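Local structure of YfkN protein (Bacillus subtilis subsp. subtilis, 3GVE) at residues 38-41 with 42-45; 323-326 with 327-331; 197-200 with 201-205. The protein belongs to the calcineurin-like phosphoesterase family and holds a manganese(II) ion and a magnesium ion at neighbouring sites. All coordinates share one frame; numbering follows the deposited sequence.

How the contacts relate
Contact 1 lies at the start of helix 40-53, contact 3 in the last turns of helix 192-205, and contact 2 near the start of helix 322-340, in that order along the chain. Contacts 1 and 2 are neighbours in space, their centres about 12 Å apart, because Val324 rests on Ala41 and Ala44; small alanines are consistent with the close approach of the two helices. Contact 3 is on the opposite side of the chain's centre, about 35 Å from contact 1 and about 39 Å from contact 2 between centres. Helix 192-205 packs on strands 146-154, 160-170 and 210-215 of the larger mixed sheet. Together the three describe helices on two opposite flanks of the metallophosphoesterase fold.

Contact 1 (38-41 with 42-45); sequences FGLA and RTAQ
Gly39 O takes the backbone N-H groups of Arg42 and Thr43 in the first turn of the helix. Arg42 N reaches it at 2.9 Å from above the carbonyl plane, and Thr43 N comes in that plane at 3.1 Å with a nearly straight N-H...O angle of 164°. The Thr43 hydroxyl lies 3.1 Å from Gly39 O, but OG1 also hydrogen-bonds to Gly284 O, and the one proton leaves the Gly39 bond unsettled. With OG1 beside its own backbone N, Thr43 turns the hydroxyl back toward the preceding turn. The next residue, Ala44, bonds through its N to Leu40 O, while Ala44 CB lies 3.3 Å from that same oxygen.

Gly39 is thus the N-cap of helix 40-53, within the calcineurin-like phosphoesterase family region. Its positive phi of 114° would jam a side chain against the preceding carbonyl, which accounts for glycine here. Leu40 CD1 meets Thr43 CB at 4.0 Å, their side chains crossing at about a right angle, and the leucine also packs on Val95 and Met96 of helix 91-98. The extended Arg42 chain passes Phe38 O with its CD and carries NE to a salt bridge with Asp26. Phe38 sets its ring edge-to-face with Trp283.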
loop_
_atom_site.group_PDB
_atom_site.type_symbol
_atom_site.label_atom_id
_atom_site.label_comp_id
_atom_site.label_asym_id
_atom_site.label_seq_id
_atom_site.Cartn_x
_atom_site.Cartn_y
_atom_site.Cartn_z
ATOM N N PHE A 38 -1.356 10.999 7.088
ATOM C CA PHE A 38 -0.487 11.260 5.939
ATOM C C PHE A 38 -1.015 12.384 5.063
ATOM O O PHE A 38 -2.066 12.932 5.335
ATOM C CB PHE A 38 -0.291 9.975 5.112
ATOM C CG PHE A 38 -1.563 9.413 4.485
ATOM C CD1 PHE A 38 -2.072 9.954 3.332
ATOM C CD2 PHE A 38 -2.210 8.321 5.031
ATOM C CE1 PHE A 38 -3.202 9.447 2.736
ATOM C CE2 PHE A 38 -3.338 7.816 4.440
ATOM C CZ PHE A 38 -3.844 8.390 3.295
ATOM N N GLY A 39 -0.277 12.710 4.007
ATOM C CA GLY A 39 -0.723 13.660 3.005
ATOM C C GLY A 39 0.080 14.942 2.953
ATOM O O GLY A 39 0.411 15.489 3.979
ATOM N N LEU A 40 0.391 15.390 1.743
ATOM C CA LEU A 40 1.177 16.599 1.535
ATOM C C LEU A 40 0.526 17.835 2.165
ATOM O O LEU A 40 1.214 18.722 2.585
ATOM C CB LEU A 40 1.444 16.801 0.042
ATOM C CG LEU A 40 2.417 17.924 -0.351
ATOM C CD1 LEU A 40 3.742 17.836 0.405
ATOM C CD2 LEU A 40 2.621 17.901 -1.859
ATOM N N ALA A 41 -0.798 17.854 2.249
ATOM C CA ALA A 41 -1.481 18.947 2.926
ATOM C C ALA A 41 -1.013 19.104 4.381
ATOM O O ALA A 41 -0.988 20.205 4.886
ATOM C CB ALA A 41 -2.993 18.766 2.860
ATOM N N ARG A 42 -0.632 18.007 5.030
ATOM C CA ARG A 42 -0.055 18.062 6.373
ATOM C C ARG A 42 1.451 18.305 6.347
ATOM O O ARG A 42 1.942 19.104 7.088
ATOM C CB ARG A 42 -0.411 16.802 7.176
ATOM C CG ARG A 42 -1.871 16.832 7.616
ATOM C CD ARG A 42 -2.338 15.558 8.295
ATOM N NE ARG A 42 -3.696 15.746 8.823
ATOM C CZ ARG A 42 -3.973 16.148 10.054
ATOM N NH1 ARG A 42 -3.017 16.373 10.942
ATOM N NH2 ARG A 42 -5.236 16.294 10.408
ATOM N N THR A 43 2.168 17.631 5.457
ATOM C CA THR A 43 3.620 17.821 5.389
ATOM C C THR A 43 3.987 19.277 5.111
ATOM O O THR A 43 4.982 19.766 5.609
ATOM C CB THR A 43 4.260 16.933 4.292
ATOM O OG1 THR A 43 3.484 15.751 4.117
ATOM C CG2 THR A 43 5.713 16.572 4.641
ATOM N N ALA A 44 3.161 19.943 4.315
ATOM C CA ALA A 44 3.390 21.326 3.943
ATOM C C ALA A 44 3.382 22.263 5.155
ATOM O O ALA A 44 3.944 23.322 5.093
ATOM C CB ALA A 44 2.369 21.766 2.887
ATOM N N GLN A 45 2.762 21.836 6.254
ATOM C CA GLN A 45 2.788 22.625 7.478
ATOM C C GLN A 45 4.180 22.580 8.086
ATOM O O GLN A 45 4.644 23.578 8.580
ATOM C CB GLN A 45 1.721 22.149 8.477
ATOM C CG GLN A 45 0.286 22.204 7.944
ATOM C CD GLN A 45 -0.249 23.603 7.773
ATOM O OE1 GLN A 45 0.305 24.408 7.069
ATOM N NE2 GLN A 45 -1.379 23.872 8.413
#

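Contact 2 (323-326 with 327-331); sequences TVTN and TIQQT
Thr327 turns its hydroxyl back along the helix onto Thr323 O, where OG1 bonds at a short 2.6 Å. With OG1 beside the backbone N (chi1 -57°), the hydroxyl and the N-H of Thr327 both point at Thr323 O and grip it together: Thr327 N joins it at 3.1 Å from above the carbonyl plane, whereas OG1 is tilted only 19° from that plane. Threonine suits the place because its hydroxyl can bond inward while CG2 stays available for packing.

Ile328 is arranged differently. Its CG1 branch lies anti to the backbone N, which leaves CG2 between N and the carbonyl carbon and brings that methyl to 3.3 Å from Val324 O; the nearest apolar approach to Val324 is a loose 4.5 Å from CG2 to CG1. The Thr325 and Gln329 side chains pass at a slant, with the threonine methyl CG2 4.0 Å from the Gln329 amide oxygen OE1. Gln329 N makes only a weak bond to Thr325 O. Beyond it the helix kinks, and a water bridges the break, donating to Asn326 O and accepting from Gln330 N at 3.0 Å.

Helix 322-340 lays this side against three helices: Val324 on helix 40-53, Thr327 on Ala98 and Ile328 on Val95 of helix 91-98, and Ile328 on Leu71 of helix 70-85.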
loop_
_atom_site.group_PDB
_atom_site.type_symbol
_atom_site.label_atom_id
_atom_site.label_comp_id
_atom_site.label_asym_id
_atom_site.label_seq_id
_atom_site.Cartn_x
_atom_site.Cartn_y
_atom_site.Cartn_z
ATOM N N THR A 323 -2.519 26.242 1.110
ATOM C CA THR A 323 -2.050 26.389 -0.245
ATOM C C THR A 323 -2.286 25.045 -0.973
ATOM O O THR A 323 -2.664 25.016 -2.137
ATOM C CB THR A 323 -0.567 26.779 -0.296
ATOM O OG1 THR A 323 -0.406 28.074 0.297
ATOM C CG2 THR A 323 0.044 26.815 -1.736
ATOM N N VAL A 324 -2.033 23.947 -0.267
ATOM C CA VAL A 324 -2.278 22.629 -0.840
ATOM C C VAL A 324 -3.759 22.425 -1.106
ATOM O O VAL A 324 -4.135 22.077 -2.195
ATOM C CB VAL A 324 -1.733 21.490 0.047
ATOM C CG1 VAL A 324 -2.118 20.140 -0.547
ATOM C CG2 VAL A 324 -0.201 21.615 0.152
ATOM N N THR A 325 -4.586 22.660 -0.093
ATOM C CA THR A 325 -6.013 22.439 -0.227
ATOM C C THR A 325 -6.613 23.272 -1.345
ATOM O O THR A 325 -7.340 22.754 -2.161
ATOM C CB THR A 325 -6.766 22.703 1.096
ATOM O OG1 THR A 325 -6.225 21.861 2.108
ATOM C CG2 THR A 325 -8.237 22.395 0.954
ATOM N N ASN A 326 -6.293 24.560 -1.371
ATOM C CA ASN A 326 -6.852 25.444 -2.381
ATOM C C ASN A 326 -6.443 25.025 -3.795
ATOM O O ASN A 326 -7.219 25.074 -4.722
ATOM C CB ASN A 326 -6.432 26.900 -2.131
ATOM C CG ASN A 326 -7.164 27.539 -0.960
ATOM O OD1 ASN A 326 -8.116 26.988 -0.444
ATOM N ND2 ASN A 326 -6.701 28.695 -0.538
ATOM N N THR A 327 -5.198 24.607 -3.939
ATOM C CA THR A 327 -4.673 24.262 -5.241
ATOM C C THR A 327 -5.280 22.968 -5.783
ATOM O O THR A 327 -5.648 22.893 -6.924
ATOM C CB THR A 327 -3.135 24.172 -5.189
ATOM O OG1 THR A 327 -2.622 25.417 -4.715
ATOM C CG2 THR A 327 -2.563 23.923 -6.567
ATOM N N ILE A 328 -5.399 21.966 -4.930
ATOM C CA ILE A 328 -5.844 20.642 -5.359
ATOM C C ILE A 328 -7.351 20.381 -5.231
ATOM O O ILE A 328 -7.826 19.409 -5.723
ATOM C CB ILE A 328 -5.074 19.534 -4.576
ATOM C CG1 ILE A 328 -5.080 18.214 -5.352
ATOM C CG2 ILE A 328 -5.657 19.370 -3.166
ATOM C CD1 ILE A 328 -4.297 18.263 -6.666
ATOM N N GLN A 329 -8.079 21.260 -4.557
ATOM C CA GLN A 329 -9.481 21.007 -4.214
ATOM C C GLN A 329 -10.352 20.502 -5.364
ATOM O O GLN A 329 -11.036 19.509 -5.220
ATOM C CB GLN A 329 -10.124 22.260 -3.616
ATOM C CG GLN A 329 -11.567 22.061 -3.264
ATOM C CD GLN A 329 -12.012 23.060 -2.251
ATOM O OE1 GLN A 329 -11.589 23.034 -1.125
ATOM N NE2 GLN A 329 -12.863 23.972 -2.669
ATOM N N GLN A 330 -10.323 21.196 -6.493
ATOM C CA GLN A 330 -11.187 20.812 -7.620
ATOM C C GLN A 330 -10.836 19.409 -8.111
ATOM O O GLN A 330 -11.692 18.607 -8.365
ATOM C CB GLN A 330 -11.120 21.814 -8.775
ATOM C CG GLN A 330 -12.225 21.584 -9.820
ATOM C CD GLN A 330 -13.611 21.501 -9.178
ATOM O OE1 GLN A 330 -14.058 22.449 -8.550
ATOM N NE2 GLN A 330 -14.267 20.348 -9.296
ATOM N N THR A 331 -9.546 19.141 -8.234
ATOM C CA THR A 331 -9.090 17.818 -8.657
ATOM C C THR A 331 -9.497 16.740 -7.652
ATOM O O THR A 331 -9.915 15.669 -8.014
ATOM C CB THR A 331 -7.559 17.790 -8.819
ATOM O OG1 THR A 331 -7.167 18.760 -9.789
ATOM C CG2 THR A 331 -7.087 16.406 -9.269
HETATM O O HOH W 1 -8.862 23.792 -6.782
#

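Contact 3 (197-200 with 201-205); sequences NETI and PKMKA
Ile200 and Pro201 meet inside helix 192-205, a proline-kinked alpha helix packed on a sheet of the calcineurin-like phosphoesterase fold. The proline nitrogen has no hydrogen to give, and its ring CD sits 3.2 Å from Asn197 O, where a helical N-H would point.

Hydrogen bonding resumes beyond the ring. Thr199 O takes a weak bond from Lys202 N and a straighter one, in the carbonyl plane, from Met203 N at 3.2 Å. Lys204 N bonds to Ile200 O at 2.9 Å, nearly along the C=O axis.

Among charged groups, Lys202 NZ stays 5.0 Å from Glu198 OE2; Glu198 instead makes a salt bridge to Lys135 and a hydrogen bond to Gln190. The long, flexible Lys202 suits its exposed place, its alkyl chain passing Glu198 O.

On the inner apolar face, Thr199 CG2 approaches CG of Met203, a selenomethionine, at 4.3 Å, and both residues pack on Tyr146 and Ile168, while Ile200 reaches Ile242. With CG2 anti to the backbone N, Ile200 directs that methyl to 4.2 Å from Lys204 CG. Ile200 CB lies 3.4 Å from Pro201 CD, closer than usual for carbons because the peptide bond into the ring brings them together.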
loop_
_atom_site.group_PDB
_atom_site.type_symbol
_atom_site.label_atom_id
_atom_site.label_comp_id
_atom_site.label_asym_id
_atom_site.label_seq_id
_atom_site.Cartn_x
_atom_site.Cartn_y
_atom_site.Cartn_z
ATOM N N ASN A 197 29.353 9.042 -11.063
ATOM C CA ASN A 197 30.755 9.259 -11.366
ATOM C C ASN A 197 30.975 9.895 -12.746
ATOM O O ASN A 197 31.912 10.610 -12.931
ATOM C CB ASN A 197 31.537 7.962 -11.179
ATOM C CG ASN A 197 31.835 7.681 -9.725
ATOM O OD1 ASN A 197 31.882 8.574 -8.917
ATOM N ND2 ASN A 197 32.052 6.428 -9.412
ATOM N N GLU A 198 30.072 9.644 -13.677
ATOM C CA GLU A 198 30.141 10.226 -15.011
ATOM C C GLU A 198 29.705 11.684 -14.984
ATOM O O GLU A 198 30.252 12.526 -15.673
ATOM C CB GLU A 198 29.236 9.405 -15.919
ATOM C CG GLU A 198 29.071 9.850 -17.370
ATOM C CD GLU A 198 28.078 8.947 -18.098
ATOM O OE1 GLU A 198 28.381 7.776 -18.309
ATOM O OE2 GLU A 198 26.983 9.393 -18.415
ATOM N N THR A 199 28.707 11.976 -14.159
ATOM C CA THR A 199 28.038 13.272 -14.200
ATOM C C THR A 199 28.626 14.352 -13.275
ATOM O O THR A 199 28.708 15.496 -13.648
ATOM C CB THR A 199 26.510 13.112 -13.980
ATOM O OG1 THR A 199 25.992 12.163 -14.914
ATOM C CG2 THR A 199 25.790 14.439 -14.183
ATOM N N ILE A 200 29.006 13.974 -12.068
ATOM C CA ILE A 200 29.548 14.905 -11.096
ATOM C C ILE A 200 30.700 15.786 -11.643
ATOM O O ILE A 200 30.728 16.938 -11.386
ATOM C CB ILE A 200 29.972 14.184 -9.810
ATOM C CG1 ILE A 200 28.726 13.760 -8.996
ATOM C CG2 ILE A 200 30.891 15.081 -8.935
ATOM C CD1 ILE A 200 29.007 12.663 -8.016
ATOM N N PRO A 201 31.653 15.209 -12.374
ATOM C CA PRO A 201 32.767 16.024 -12.901
ATOM C C PRO A 201 32.287 17.169 -13.799
ATOM O O PRO A 201 32.845 18.241 -13.805
ATOM C CB PRO A 201 33.579 15.002 -13.699
ATOM C CG PRO A 201 33.364 13.742 -12.979
ATOM C CD PRO A 201 31.904 13.772 -12.564
ATOM N N LYS A 202 31.240 16.913 -14.546
ATOM C CA LYS A 202 30.700 17.924 -15.409
ATOM C C LYS A 202 30.077 19.017 -14.579
ATOM O O LYS A 202 30.191 20.162 -14.902
ATOM C CB LYS A 202 29.659 17.308 -16.307
ATOM C CG LYS A 202 30.198 16.177 -17.069
ATOM C CD LYS A 202 29.381 16.039 -18.277
ATOM C CE LYS A 202 28.493 14.877 -18.202
ATOM N NZ LYS A 202 28.998 13.936 -19.206
HETATM N N MSE A 203 29.390 18.634 -13.507
HETATM C CA MSE A 203 28.765 19.608 -12.634
HETATM C C MSE A 203 29.829 20.465 -11.973
HETATM O O MSE A 203 29.659 21.668 -11.876
HETATM C CB MSE A 203 27.896 18.922 -11.567
HETATM C CG MSE A 203 26.763 18.084 -12.128
HETATM SE SE MSE A 203 25.789 17.124 -10.732
HETATM C CE MSE A 203 24.838 18.654 -9.947
ATOM N N LYS A 204 30.914 19.839 -11.507
ATOM C CA LYS A 204 31.970 20.627 -10.916
ATOM C C LYS A 204 32.577 21.586 -11.965
ATOM O O LYS A 204 32.823 22.741 -11.669
ATOM C CB LYS A 204 33.004 19.700 -10.292
ATOM C CG LYS A 204 32.485 18.944 -9.065
ATOM C CD LYS A 204 31.684 19.835 -8.144
ATOM C CE LYS A 204 32.521 20.404 -7.019
ATOM N NZ LYS A 204 31.710 21.108 -5.981
ATOM N N ALA A 205 32.768 21.097 -13.182
ATOM C CA ALA A 205 33.269 21.967 -14.303
ATOM C C ALA A 205 32.387 23.150 -14.504
ATOM O O ALA A 205 32.927 24.279 -14.769
ATOM C CB ALA A 205 33.389 21.108 -15.572
#